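Necrotic enteritis toxin B (Clostridium perfringens, PDB 4I0N) forms pores in membranes as a toxin of the leukocidin/hemolysin family with the alpha-hemolysin fold, probably by assembling into a transmembrane beta barrel. Local coordinates at residues A[39-44]-A[276-281]; A[96-101]-A[232-237]; A[168-173]-A[213-218]; A[173-178]-A[191-196]. All blocks are in the same frame, centred on the assembly; numbering follows the deposited sequence.

Interaction 1: A[39-44]-A[276-281]; sequences ATLSGT and FKINWQ
Leu41 lies over one face of the Phe276 ring, its CB almost exactly on the ring axis: 3.9 Å from the centroid and 2° off the normal, a CH-pi contact of the face-on kind. With CG anti to the backbone N (chi1 -170°), the Leu41 side chain runs on past the ring centre, so that CD2 reaches the root of the phenylalanine at 3.8 Å from CB of Phe276. The same methyl meets Ile278 end to end, Leu41 CD2 lying 4.1 Å from Ile278 CD1. Ala39 completes the first shell from the rim of the ring: its carbonyl O is near the ring plane at 3.7 Å from Phe276 CZ, and its CB is 4.1 Å from that same CZ. The strands carrying these groups belong to the two facing sheets of a beta sandwich, their segment axes 9.6 Å apart and inclined by 8°. Backbone bonds hold 39-44 between strands 21-34 and 53-65, pairing Leu41 with Asp30 and Thr40 with Glu61. Across the gap, Ile239 touches both Leu41 and Ile278, while Ile285 and the ring of Tyr287 pack against Phe276. Asp30, seen to bind magnesium in this toxin but not in this chain, also lies close to the phenylalanine side chain. The segments meet through apolar packing and a CH-pi contact; since all four touching residues are buried, the contact is consistent with hydrophobic closure of the sandwich.

Interaction 2: A[96-101]-A[232-237]; sequences NNIKIA and KNAKES
Ile98 points the end of its longer branch into the angle between Ala234 and Ser237, touching both with a single methyl. CD1 comes to 3.6 Å from CB of Ser237 and to 4.0 Å from CB of Ala234, so the methyl rests against two beta carbons of residues three apart. The first torsion sets CG1 opposite the carbonyl carbon and next to the backbone N; the second, at 146°, departs from the staggered value and brings CD1 to this position. Between its two supports the methyl also lies near the backbone, with Ile98 CD1 4.1 Å from O of Glu236, whose own side chain sets out away from the isoleucine. Ser237 meets Ile98 with its carbon side: OG, at chi1 64° between the backbone N and the carbonyl carbon, is 4.1 Å from Ile98 CD1 and hydrogen-bonds to NE1 of Trp280. That indole also packs on Ile98. The isoleucine backbone is held separately, its N bonded to OD1 of Asp93, and Lys54 NZ binds the carbonyl O of Ala234. In the fold, Ile98 precedes strand 99-104, an outermost strand of the six-stranded sheet that pairs with strand 219-231, while Ser237 lies near the start of strand 236-255 of the opposing sheet, next to strand 258-279. The contact therefore bridges the two layers at one end of the sandwich, with Ala230 and Ser91 also touching Ile98.

Interaction 3: A[168-173]-A[213-218]; sequences WDIKFV and STLISG
Ile170 and Leu215 make one of two packed pairs in this contact, their methyls meeting at 3.8 Å between Ile170 CG2 and Leu215 CD2, with the two side chains crossing at about a right angle. Ile170 uses its short branch: CG2 stands anti to the backbone N, while CG1 and CD1 lead elsewhere. Phe220 touches both partners. In the second pair, Ile216 brings CD1 to 4.0 Å from CE1 of Phe172, approaching obliquely, and the phenylalanine ring finds further neighbours in Trp81 and Phe154, both set edge-to-face to it. Outside this apolar seam the segments turn polar: Lys171 leaves on the far side of its strand to a salt bridge with Glu83, and Asp169 pairs with Arg86, whereas Thr214 is exposed at the start of the helix. The single helical turn 214-217 is fixed by its own bonds. Ser213 is its N-cap, OG accepting from Leu215 N at 3.0 Å with an N-H...O angle of 147°, and O of Ser213 receives the amides of both Ile216 and Ser217, at 2.9 Å to Ile216 N. Further along the turn, Leu215 O binds OH of Tyr85 and Ile216 O binds OG of Ser66. Polar groups thus set the turn in place, and what it offers strand 165-172 is two buried aliphatic side chains in undirected van der Waals contact.

Interaction 4: A[173-178]-A[191-196]; sequences VETKDG and QLFMKS
Thr175 points its CB toward Leu192 and Phe193, and from CB its two branches do different work. CG2, lying opposite the carbonyl carbon, is the apolar one: it sits 3.8 Å from the carbonyl O of Leu192, 3.9 Å from CD1 of Leu192 and 3.9 Å from CE1 of Phe193, the last reached obliquely. OG1, the polar branch, stands between the backbone N and the carbonyl carbon (chi1 68°). It takes a water at 2.6 Å from Thr175 OG1, and that water donates to Leu192 O at 2.8 Å and to Asp177 OD2 at 3.2 Å. One solvent molecule thereby ties the hydroxyl to the opposite backbone and to the carboxylate two residues on. OG1 also receives a weak bond from the amide of Asp177, N to Thr175 OG1 being 3.3 Å, while Lys176 NZ forms a salt bridge with Asp177. On the far side, Leu192 and Phe193 pack against Trp81, which the Phe193 ring meets edge-to-face, and Leu192 also touches Tyr250. Residues 175-178 form a type I beta turn, closed by Gly178 N donating to O of Thr175 at 2.9 Å, with Gly178 at positive phi. Two irregular segments joined by a threonine methyl and a bridging water belong to the long loop region between strand 165-172 and helix 214-217, probably the rim region of this hemolysin-type fold.

Overall arrangement
Interactions 1 and 2 both join the two sheets of the sandwich; their centres are about 12 Å apart, and they touch where Ser237 pairs with Ile278 and Trp280. Interaction 1 is fully buried and apolar, whereas interaction 2 is only partly buried, toward the end of the molecule. Interactions 3 and 4 share Val173, have centres about 14 Å apart and meet through Phe172 with Leu192 and Ile216 with Phe193, making one continuous apolar patch. Interaction 3 sets a buried helical turn on a strand; interaction 4 joins loops, a partly exposed threonine against two buried residues, and alone brings in a bridging water. Interactions 1 and 4 lie on opposite sides of the chain's centre.

Interaction 1: A[39-44]-A[276-281]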
loop_
_atom_site.group_PDB
_atom_site.type_symbol
_atom_site.label_atom_id
_atom_site.label_comp_id
_atom_site.label_asym_id
_atom_site.label_seq_id
_atom_site.Cartn_x
_atom_site.Cartn_y
_atom_site.Cartn_z
ATOM N N ALA A 39 7.064 7.023 3.746
ATOM C CA ALA A 39 5.679 7.354 4.095
ATOM C C ALA A 39 5.541 8.849 4.205
ATOM O O ALA A 39 6.241 9.491 5.026
ATOM C CB ALA A 39 5.286 6.719 5.401
ATOM N N THR A 40 4.619 9.396 3.404
ATOM C CA THR A 40 4.234 10.797 3.523
ATOM C C THR A 40 2.778 10.824 3.926
ATOM O O THR A 40 1.931 10.262 3.223
ATOM C CB THR A 40 4.414 11.544 2.187
ATOM O OG1 THR A 40 5.812 11.602 1.863
ATOM C CG2 THR A 40 3.869 12.992 2.285
ATOM N N LEU A 41 2.494 11.462 5.056
ATOM C CA LEU A 41 1.116 11.565 5.556
ATOM C C LEU A 41 0.707 13.030 5.519
ATOM O O LEU A 41 1.333 13.878 6.177
ATOM C CB LEU A 41 0.994 11.002 6.987
ATOM C CG LEU A 41 -0.442 10.852 7.504
ATOM C CD1 LEU A 41 -1.231 9.820 6.682
ATOM C CD2 LEU A 41 -0.427 10.444 8.960
ATOM N N SER A 42 -0.317 13.332 4.720
ATOM C CA SER A 42 -0.788 14.707 4.555
ATOM C C SER A 42 -2.194 14.787 5.087
ATOM O O SER A 42 -2.968 13.828 4.980
ATOM C CB SER A 42 -0.787 15.141 3.082
ATOM O OG SER A 42 0.515 14.967 2.555
ATOM N N GLY A 43 -2.533 15.943 5.648
ATOM C CA GLY A 43 -3.831 16.097 6.301
ATOM C C GLY A 43 -4.536 17.367 5.897
ATOM O O GLY A 43 -3.897 18.405 5.662
ATOM N N THR A 44 -5.859 17.271 5.803
ATOM C CA THR A 44 -6.706 18.455 5.735
ATOM C C THR A 44 -7.633 18.408 6.945
ATOM O O THR A 44 -8.514 17.550 7.019
ATOM C CB THR A 44 -7.541 18.465 4.453
ATOM O OG1 THR A 44 -6.665 18.276 3.335
ATOM C CG2 THR A 44 -8.275 19.797 4.326
ATOM N N PHE A 276 2.973 8.825 13.251
ATOM C CA PHE A 276 2.753 10.262 13.074
ATOM C C PHE A 276 1.808 10.747 14.155
ATOM O O PHE A 276 0.759 10.146 14.389
ATOM C CB PHE A 276 2.127 10.557 11.707
ATOM C CG PHE A 276 3.019 10.202 10.527
ATOM C CD1 PHE A 276 3.847 11.163 9.940
ATOM C CD2 PHE A 276 3.013 8.900 10.003
ATOM C CE1 PHE A 276 4.680 10.847 8.848
ATOM C CE2 PHE A 276 3.835 8.567 8.922
ATOM C CZ PHE A 276 4.658 9.539 8.332
ATOM N N LYS A 277 2.189 11.808 14.842
ATOM C CA LYS A 277 1.245 12.482 15.738
ATOM C C LYS A 277 0.272 13.322 14.913
ATOM O O LYS A 277 0.688 14.136 14.077
ATOM C CB LYS A 277 2.022 13.380 16.713
ATOM C CG LYS A 277 1.146 14.103 17.738
ATOM C CD LYS A 277 1.999 14.888 18.729
ATOM C CE LYS A 277 1.098 15.726 19.675
ATOM N NZ LYS A 277 1.858 16.309 20.837
ATOM N N ILE A 278 -1.023 13.142 15.163
ATOM C CA ILE A 278 -2.043 14.006 14.609
ATOM C C ILE A 278 -2.297 15.083 15.656
ATOM O O ILE A 278 -2.941 14.839 16.678
ATOM C CB ILE A 278 -3.341 13.237 14.289
ATOM C CG1 ILE A 278 -3.038 11.976 13.451
ATOM C CG2 ILE A 278 -4.361 14.146 13.594
ATOM C CD1 ILE A 278 -2.328 12.277 12.109
ATOM N N ASN A 279 -1.762 16.268 15.400
ATOM C CA ASN A 279 -1.844 17.362 16.351
ATOM C C ASN A 279 -3.104 18.147 16.008
ATOM O O ASN A 279 -3.053 19.069 15.189
ATOM C CB ASN A 279 -0.596 18.246 16.233
ATOM C CG ASN A 279 -0.489 19.270 17.363
ATOM O OD1 ASN A 279 -1.492 19.703 17.935
ATOM N ND2 ASN A 279 0.725 19.665 17.669
ATOM N N TRP A 280 -4.242 17.747 16.575
ATOM C CA TRP A 280 -5.511 18.408 16.232
ATOM C C TRP A 280 -5.489 19.863 16.691
ATOM O O TRP A 280 -6.003 20.758 15.990
ATOM C CB TRP A 280 -6.695 17.674 16.882
ATOM C CG TRP A 280 -6.893 16.274 16.378
ATOM C CD1 TRP A 280 -6.285 15.129 16.822
ATOM C CD2 TRP A 280 -7.778 15.882 15.336
ATOM N NE1 TRP A 280 -6.750 14.043 16.117
ATOM C CE2 TRP A 280 -7.674 14.479 15.200
ATOM C CE3 TRP A 280 -8.673 16.585 14.515
ATOM C CZ2 TRP A 280 -8.411 13.755 14.244
ATOM C CZ3 TRP A 280 -9.413 15.869 13.564
ATOM C CH2 TRP A 280 -9.282 14.467 13.455
ATOM N N GLN A 281 -4.858 20.106 17.843
ATOM C CA GLN A 281 -4.837 21.429 18.445
ATOM C C GLN A 281 -4.179 22.461 17.524
ATOM O O GLN A 281 -4.694 23.557 17.352
ATOM C CB GLN A 281 -4.102 21.376 19.782
ATOM C CG GLN A 281 -4.129 22.667 20.568
ATOM C CD GLN A 281 -3.686 22.466 22.006
ATOM O OE1 GLN A 281 -2.849 21.609 22.297
ATOM N NE2 GLN A 281 -4.255 23.247 22.913
#

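Interaction 2: A[96-101]-A[232-237]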
loop_
_atom_site.group_PDB
_atom_site.type_symbol
_atom_site.label_atom_id
_atom_site.label_comp_id
_atom_site.label_asym_id
_atom_site.label_seq_id
_atom_site.Cartn_x
_atom_site.Cartn_y
_atom_site.Cartn_z
ATOM N N ASN A 96 -9.524 6.444 23.401
ATOM C CA ASN A 96 -10.169 5.633 22.373
ATOM C C ASN A 96 -11.423 6.321 21.800
ATOM O O ASN A 96 -12.450 5.673 21.590
ATOM C CB ASN A 96 -10.504 4.223 22.915
ATOM C CG ASN A 96 -9.274 3.470 23.425
ATOM O OD1 ASN A 96 -9.245 2.992 24.571
ATOM N ND2 ASN A 96 -8.271 3.331 22.567
ATOM N N ASN A 97 -11.314 7.633 21.557
ATOM C CA ASN A 97 -12.422 8.489 21.103
ATOM C C ASN A 97 -12.418 8.790 19.611
ATOM O O ASN A 97 -13.446 9.125 19.034
ATOM C CB ASN A 97 -12.357 9.830 21.836
ATOM C CG ASN A 97 -12.902 9.743 23.227
ATOM O OD1 ASN A 97 -13.674 8.835 23.540
ATOM N ND2 ASN A 97 -12.499 10.667 24.084
ATOM N N ILE A 98 -11.246 8.687 18.998
ATOM C CA ILE A 98 -11.061 9.062 17.596
ATOM C C ILE A 98 -11.204 7.827 16.695
ATOM O O ILE A 98 -10.673 6.758 17.027
ATOM C CB ILE A 98 -9.723 9.787 17.440
ATOM C CG1 ILE A 98 -9.879 11.170 18.100
ATOM C CG2 ILE A 98 -9.284 9.870 15.969
ATOM C CD1 ILE A 98 -8.675 11.717 18.765
ATOM N N LYS A 99 -11.951 7.982 15.598
ATOM C CA LYS A 99 -12.332 6.850 14.745
ATOM C C LYS A 99 -12.027 7.119 13.269
ATOM O O LYS A 99 -12.155 8.236 12.797
ATOM C CB LYS A 99 -13.830 6.577 14.880
ATOM C CG LYS A 99 -14.291 6.166 16.275
ATOM C CD LYS A 99 -15.791 5.870 16.248
ATOM N N ILE A 100 -11.631 6.081 12.546
ATOM C CA ILE A 100 -11.585 6.141 11.111
ATOM C C ILE A 100 -13.033 6.011 10.635
ATOM O O ILE A 100 -13.684 4.974 10.827
ATOM C CB ILE A 100 -10.672 5.032 10.508
ATOM C CG1 ILE A 100 -9.257 5.131 11.098
ATOM C CG2 ILE A 100 -10.698 5.105 8.969
ATOM C CD1 ILE A 100 -8.360 3.874 10.837
ATOM N N ALA A 101 -13.545 7.075 10.040
ATOM C CA ALA A 101 -14.925 7.085 9.578
ATOM C C ALA A 101 -15.110 6.338 8.263
ATOM O O ALA A 101 -16.140 5.707 8.042
ATOM C CB ALA A 101 -15.435 8.521 9.456
ATOM N N LYS A 232 -14.909 17.354 19.492
ATOM C CA LYS A 232 -14.447 18.742 19.341
ATOM C C LYS A 232 -13.251 19.103 20.229
ATOM O O LYS A 232 -12.369 19.875 19.812
ATOM C CB LYS A 232 -15.574 19.742 19.629
ATOM C CG LYS A 232 -16.713 19.787 18.627
ATOM C CD LYS A 232 -16.255 20.291 17.275
ATOM C CE LYS A 232 -17.426 20.792 16.454
ATOM N NZ LYS A 232 -16.989 21.047 15.051
ATOM N N ASN A 233 -13.206 18.564 21.444
ATOM C CA ASN A 233 -12.108 18.917 22.357
ATOM C C ASN A 233 -10.793 18.142 22.177
ATOM O O ASN A 233 -9.852 18.352 22.949
ATOM C CB ASN A 233 -12.563 18.862 23.825
ATOM C CG ASN A 233 -12.762 17.446 24.346
ATOM O OD1 ASN A 233 -12.751 16.464 23.596
ATOM N ND2 ASN A 233 -12.950 17.337 25.668
ATOM N N ALA A 234 -10.717 17.267 21.175
ATOM C CA ALA A 234 -9.510 16.449 20.961
ATOM C C ALA A 234 -8.306 17.335 20.666
ATOM O O ALA A 234 -8.415 18.328 19.945
ATOM C CB ALA A 234 -9.702 15.463 19.815
ATOM N N LYS A 235 -7.169 16.978 21.247
ATOM C CA LYS A 235 -5.957 17.732 21.030
ATOM C C LYS A 235 -4.898 16.949 20.253
ATOM O O LYS A 235 -4.133 17.545 19.499
ATOM C CB LYS A 235 -5.415 18.271 22.353
ATOM C CG LYS A 235 -6.333 19.318 22.970
ATOM C CD LYS A 235 -5.775 19.879 24.244
ATOM C CE LYS A 235 -6.781 20.875 24.832
ATOM N NZ LYS A 235 -6.232 21.405 26.085
ATOM N N GLU A 236 -4.856 15.629 20.446
ATOM C CA GLU A 236 -3.880 14.791 19.754
ATOM C C GLU A 236 -4.351 13.347 19.625
ATOM O O GLU A 236 -5.148 12.834 20.460
ATOM C CB GLU A 236 -2.516 14.843 20.463
ATOM C CG GLU A 236 -2.543 14.303 21.918
ATOM C CD GLU A 236 -3.107 15.317 22.914
ATOM O OE1 GLU A 236 -2.568 16.456 22.980
ATOM O OE2 GLU A 236 -4.099 14.989 23.627
ATOM N N SER A 237 -3.856 12.698 18.575
ATOM C CA SER A 237 -3.995 11.276 18.402
ATOM C C SER A 237 -2.781 10.822 17.595
ATOM O O SER A 237 -1.906 11.630 17.253
ATOM C CB SER A 237 -5.327 10.925 17.716
ATOM O OG SER A 237 -5.395 11.431 16.394
#

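Interaction 3: A[168-173]-A[213-218]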
loop_
_atom_site.group_PDB
_atom_site.type_symbol
_atom_site.label_atom_id
_atom_site.label_comp_id
_atom_site.label_asym_id
_atom_site.label_seq_id
_atom_site.Cartn_x
_atom_site.Cartn_y
_atom_site.Cartn_z
ATOM N N TRP A 168 -4.858 -3.052 3.706
ATOM C CA TRP A 168 -4.942 -3.431 2.301
ATOM C C TRP A 168 -3.835 -4.414 1.964
ATOM O O TRP A 168 -2.685 -4.202 2.346
ATOM C CB TRP A 168 -4.748 -2.222 1.402
ATOM C CG TRP A 168 -5.792 -1.153 1.534
ATOM C CD1 TRP A 168 -6.955 -1.047 0.823
ATOM C CD2 TRP A 168 -5.761 -0.035 2.427
ATOM N NE1 TRP A 168 -7.657 0.073 1.217
ATOM C CE2 TRP A 168 -6.946 0.714 2.200
ATOM C CE3 TRP A 168 -4.843 0.413 3.398
ATOM C CZ2 TRP A 168 -7.231 1.911 2.889
ATOM C CZ3 TRP A 168 -5.145 1.583 4.110
ATOM C CH2 TRP A 168 -6.319 2.321 3.844
ATOM N N ASP A 169 -4.190 -5.482 1.257
ATOM C CA ASP A 169 -3.198 -6.340 0.621
ATOM C C ASP A 169 -3.176 -6.041 -0.857
ATOM O O ASP A 169 -4.223 -6.032 -1.510
ATOM C CB ASP A 169 -3.541 -7.815 0.835
ATOM C CG ASP A 169 -3.085 -8.325 2.169
ATOM O OD1 ASP A 169 -2.386 -7.585 2.895
ATOM O OD2 ASP A 169 -3.420 -9.475 2.497
ATOM N N ILE A 170 -1.983 -5.771 -1.367
ATOM C CA ILE A 170 -1.789 -5.634 -2.801
ATOM C C ILE A 170 -1.063 -6.916 -3.190
ATOM O O ILE A 170 0.136 -7.097 -2.904
ATOM C CB ILE A 170 -1.045 -4.331 -3.180
ATOM C CG1 ILE A 170 -1.952 -3.113 -2.924
ATOM C CG2 ILE A 170 -0.584 -4.363 -4.661
ATOM C CD1 ILE A 170 -2.041 -2.700 -1.473
ATOM N N LYS A 171 -1.824 -7.822 -3.803
ATOM C CA LYS A 171 -1.409 -9.213 -3.913
ATOM C C LYS A 171 -1.260 -9.611 -5.374
ATOM O O LYS A 171 -2.072 -9.261 -6.216
ATOM C CB LYS A 171 -2.441 -10.137 -3.231
ATOM C CG LYS A 171 -2.043 -11.606 -3.196
ATOM C CD LYS A 171 -3.117 -12.413 -2.394
ATOM C CE LYS A 171 -2.834 -13.929 -2.392
ATOM N NZ LYS A 171 -1.571 -14.313 -1.652
ATOM N N PHE A 172 -0.228 -10.385 -5.655
ATOM C CA PHE A 172 0.063 -10.791 -7.010
ATOM C C PHE A 172 -1.082 -11.651 -7.541
ATOM O O PHE A 172 -1.647 -12.497 -6.808
ATOM C CB PHE A 172 1.368 -11.592 -7.017
ATOM C CG PHE A 172 1.752 -12.083 -8.383
ATOM C CD1 PHE A 172 2.274 -11.205 -9.325
ATOM C CD2 PHE A 172 1.592 -13.437 -8.716
ATOM C CE1 PHE A 172 2.629 -11.664 -10.607
ATOM C CE2 PHE A 172 1.936 -13.900 -9.980
ATOM C CZ PHE A 172 2.465 -13.005 -10.927
ATOM N N VAL A 173 -1.423 -11.438 -8.805
ATOM C CA VAL A 173 -2.473 -12.204 -9.459
ATOM C C VAL A 173 -1.850 -13.196 -10.441
ATOM O O VAL A 173 -1.909 -14.402 -10.217
ATOM C CB VAL A 173 -3.485 -11.283 -10.214
ATOM C CG1 VAL A 173 -4.499 -12.124 -10.983
ATOM C CG2 VAL A 173 -4.221 -10.357 -9.216
ATOM N N SER A 213 6.182 -6.870 -14.067
ATOM C CA SER A 213 5.466 -5.767 -13.463
ATOM C C SER A 213 6.448 -4.861 -12.730
ATOM O O SER A 213 7.392 -5.347 -12.103
ATOM C CB SER A 213 4.462 -6.300 -12.447
ATOM O OG SER A 213 4.028 -5.247 -11.612
ATOM N N THR A 214 6.220 -3.556 -12.803
ATOM C CA THR A 214 7.027 -2.599 -12.030
ATOM C C THR A 214 6.957 -2.842 -10.514
ATOM O O THR A 214 7.876 -2.481 -9.795
ATOM C CB THR A 214 6.656 -1.129 -12.343
ATOM O OG1 THR A 214 5.278 -0.896 -12.023
ATOM C CG2 THR A 214 6.889 -0.835 -13.788
ATOM N N LEU A 215 5.882 -3.474 -10.027
ATOM C CA LEU A 215 5.786 -3.838 -8.601
ATOM C C LEU A 215 6.779 -4.946 -8.219
ATOM O O LEU A 215 7.126 -5.123 -7.045
ATOM C CB LEU A 215 4.351 -4.263 -8.243
ATOM C CG LEU A 215 3.436 -3.120 -7.784
ATOM C CD1 LEU A 215 3.183 -2.046 -8.874
ATOM C CD2 LEU A 215 2.081 -3.715 -7.310
ATOM N N ILE A 216 7.253 -5.669 -9.221
ATOM C CA ILE A 216 8.290 -6.697 -8.989
ATOM C C ILE A 216 9.695 -6.151 -9.284
ATOM O O ILE A 216 10.641 -6.352 -8.504
ATOM C CB ILE A 216 7.972 -7.983 -9.778
ATOM C CG1 ILE A 216 6.701 -8.615 -9.183
ATOM C CG2 ILE A 216 9.147 -8.985 -9.738
ATOM C CD1 ILE A 216 6.078 -9.722 -10.050
ATOM N N SER A 217 9.848 -5.467 -10.406
ATOM C CA SER A 217 11.170 -4.946 -10.766
ATOM C C SER A 217 11.594 -3.767 -9.887
ATOM O O SER A 217 12.774 -3.600 -9.599
ATOM C CB SER A 217 11.200 -4.555 -12.238
ATOM O OG SER A 217 10.270 -3.512 -12.477
ATOM N N GLY A 218 10.642 -2.970 -9.427
ATOM C CA GLY A 218 10.973 -1.740 -8.711
ATOM C C GLY A 218 10.409 -1.671 -7.302
ATOM O O GLY A 218 11.151 -1.507 -6.340
#

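Interaction 4: A[173-178]-A[191-196]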
loop_
_atom_site.group_PDB
_atom_site.type_symbol
_atom_site.label_atom_id
_atom_site.label_comp_id
_atom_site.label_asym_id
_atom_site.label_seq_id
_atom_site.Cartn_x
_atom_site.Cartn_y
_atom_site.Cartn_z
ATOM N N VAL A 173 -1.423 -11.438 -8.805
ATOM C CA VAL A 173 -2.473 -12.204 -9.459
ATOM C C VAL A 173 -1.850 -13.196 -10.441
ATOM O O VAL A 173 -1.909 -14.402 -10.217
ATOM C CB VAL A 173 -3.485 -11.283 -10.214
ATOM C CG1 VAL A 173 -4.499 -12.124 -10.983
ATOM C CG2 VAL A 173 -4.221 -10.357 -9.216
ATOM N N GLU A 174 -1.271 -12.691 -11.535
ATOM C CA GLU A 174 -0.693 -13.544 -12.592
ATOM C C GLU A 174 0.187 -12.697 -13.498
ATOM O O GLU A 174 0.001 -11.474 -13.600
ATOM C CB GLU A 174 -1.805 -14.216 -13.450
ATOM C CG GLU A 174 -2.655 -13.214 -14.241
ATOM C CD GLU A 174 -3.690 -13.850 -15.157
ATOM O OE1 GLU A 174 -3.814 -15.092 -15.175
ATOM O OE2 GLU A 174 -4.383 -13.086 -15.871
ATOM N N THR A 175 1.128 -13.339 -14.185
ATOM C CA THR A 175 1.894 -12.623 -15.205
ATOM C C THR A 175 1.028 -12.435 -16.456
ATOM O O THR A 175 -0.048 -13.022 -16.579
ATOM C CB THR A 175 3.180 -13.366 -15.555
ATOM O OG1 THR A 175 2.847 -14.572 -16.232
ATOM C CG2 THR A 175 3.994 -13.693 -14.297
ATOM N N LYS A 176 1.487 -11.600 -17.390
ATOM C CA LYS A 176 0.805 -11.446 -18.677
ATOM C C LYS A 176 0.627 -12.793 -19.406
ATOM O O LYS A 176 -0.362 -12.977 -20.111
ATOM C CB LYS A 176 1.547 -10.440 -19.573
ATOM C CG LYS A 176 2.917 -10.937 -20.031
ATOM C CD LYS A 176 3.623 -9.960 -20.984
ATOM C CE LYS A 176 5.139 -10.191 -20.954
ATOM N NZ LYS A 176 5.524 -11.550 -21.458
ATOM N N ASP A 177 1.562 -13.729 -19.197
ATOM C CA ASP A 177 1.490 -15.071 -19.800
ATOM C C ASP A 177 0.482 -15.997 -19.111
ATOM O O ASP A 177 0.276 -17.129 -19.546
ATOM C CB ASP A 177 2.861 -15.737 -19.761
ATOM C CG ASP A 177 3.881 -15.041 -20.649
ATOM O OD1 ASP A 177 3.574 -14.679 -21.797
ATOM O OD2 ASP A 177 5.017 -14.864 -20.179
ATOM N N GLY A 178 -0.114 -15.506 -18.031
ATOM C CA GLY A 178 -1.130 -16.229 -17.272
ATOM C C GLY A 178 -0.596 -17.202 -16.241
ATOM O O GLY A 178 -1.346 -18.058 -15.776
ATOM N N GLN A 191 6.108 -22.325 -14.340
ATOM C CA GLN A 191 6.896 -21.547 -15.299
ATOM C C GLN A 191 6.866 -20.039 -15.035
ATOM O O GLN A 191 7.352 -19.258 -15.854
ATOM C CB GLN A 191 6.419 -21.878 -16.726
ATOM C CG GLN A 191 6.802 -23.290 -17.153
ATOM C CD GLN A 191 6.008 -23.749 -18.337
ATOM O OE1 GLN A 191 6.468 -23.651 -19.485
ATOM N NE2 GLN A 191 4.796 -24.227 -18.084
ATOM N N LEU A 192 6.288 -19.645 -13.899
ATOM C CA LEU A 192 6.102 -18.235 -13.496
ATOM C C LEU A 192 7.079 -17.208 -14.097
ATOM O O LEU A 192 6.659 -16.324 -14.851
ATOM C CB LEU A 192 6.090 -18.144 -11.962
ATOM C CG LEU A 192 5.561 -16.898 -11.256
ATOM C CD1 LEU A 192 4.155 -16.586 -11.691
ATOM C CD2 LEU A 192 5.633 -17.116 -9.742
ATOM N N PHE A 193 8.367 -17.302 -13.761
ATOM C CA PHE A 193 9.344 -16.337 -14.284
ATOM C C PHE A 193 10.464 -17.016 -15.042
ATOM O O PHE A 193 11.581 -16.506 -15.104
ATOM C CB PHE A 193 9.933 -15.450 -13.168
ATOM C CG PHE A 193 8.890 -14.777 -12.296
ATOM C CD1 PHE A 193 8.016 -13.831 -12.829
ATOM C CD2 PHE A 193 8.826 -15.066 -10.929
ATOM C CE1 PHE A 193 7.075 -13.195 -12.019
ATOM C CE2 PHE A 193 7.883 -14.446 -10.114
ATOM C CZ PHE A 193 7.002 -13.506 -10.664
ATOM N N MET A 194 10.146 -18.151 -15.648
ATOM C CA MET A 194 11.121 -18.931 -16.421
ATOM C C MET A 194 11.310 -18.333 -17.815
ATOM O O MET A 194 10.362 -18.284 -18.613
ATOM C CB MET A 194 10.649 -20.387 -16.501
ATOM C CG MET A 194 11.611 -21.337 -17.240
ATOM S SD MET A 194 10.890 -22.963 -17.562
ATOM C CE MET A 194 10.844 -23.662 -15.900
ATOM N N LYS A 195 12.519 -17.868 -18.108
ATOM C CA LYS A 195 12.808 -17.237 -19.413
ATOM C C LYS A 195 12.823 -18.263 -20.550
ATOM O O LYS A 195 12.218 -18.037 -21.610
ATOM C CB LYS A 195 14.125 -16.455 -19.340
ATOM C CG LYS A 195 14.474 -15.606 -20.552
ATOM C CD LYS A 195 15.707 -14.771 -20.232
ATOM C CE LYS A 195 16.145 -13.926 -21.418
ATOM N NZ LYS A 195 17.177 -12.924 -20.999
ATOM N N SER A 196 13.484 -19.400 -20.319
ATOM C CA SER A 196 13.557 -20.487 -21.307
ATOM C C SER A 196 13.425 -21.865 -20.665
ATOM O O SER A 196 14.003 -22.127 -19.618
ATOM C CB SER A 196 14.879 -20.424 -22.094
ATOM O OG SER A 196 14.976 -21.499 -23.008
HETATM O O HOH W 1 5.118 -15.635 -17.041
#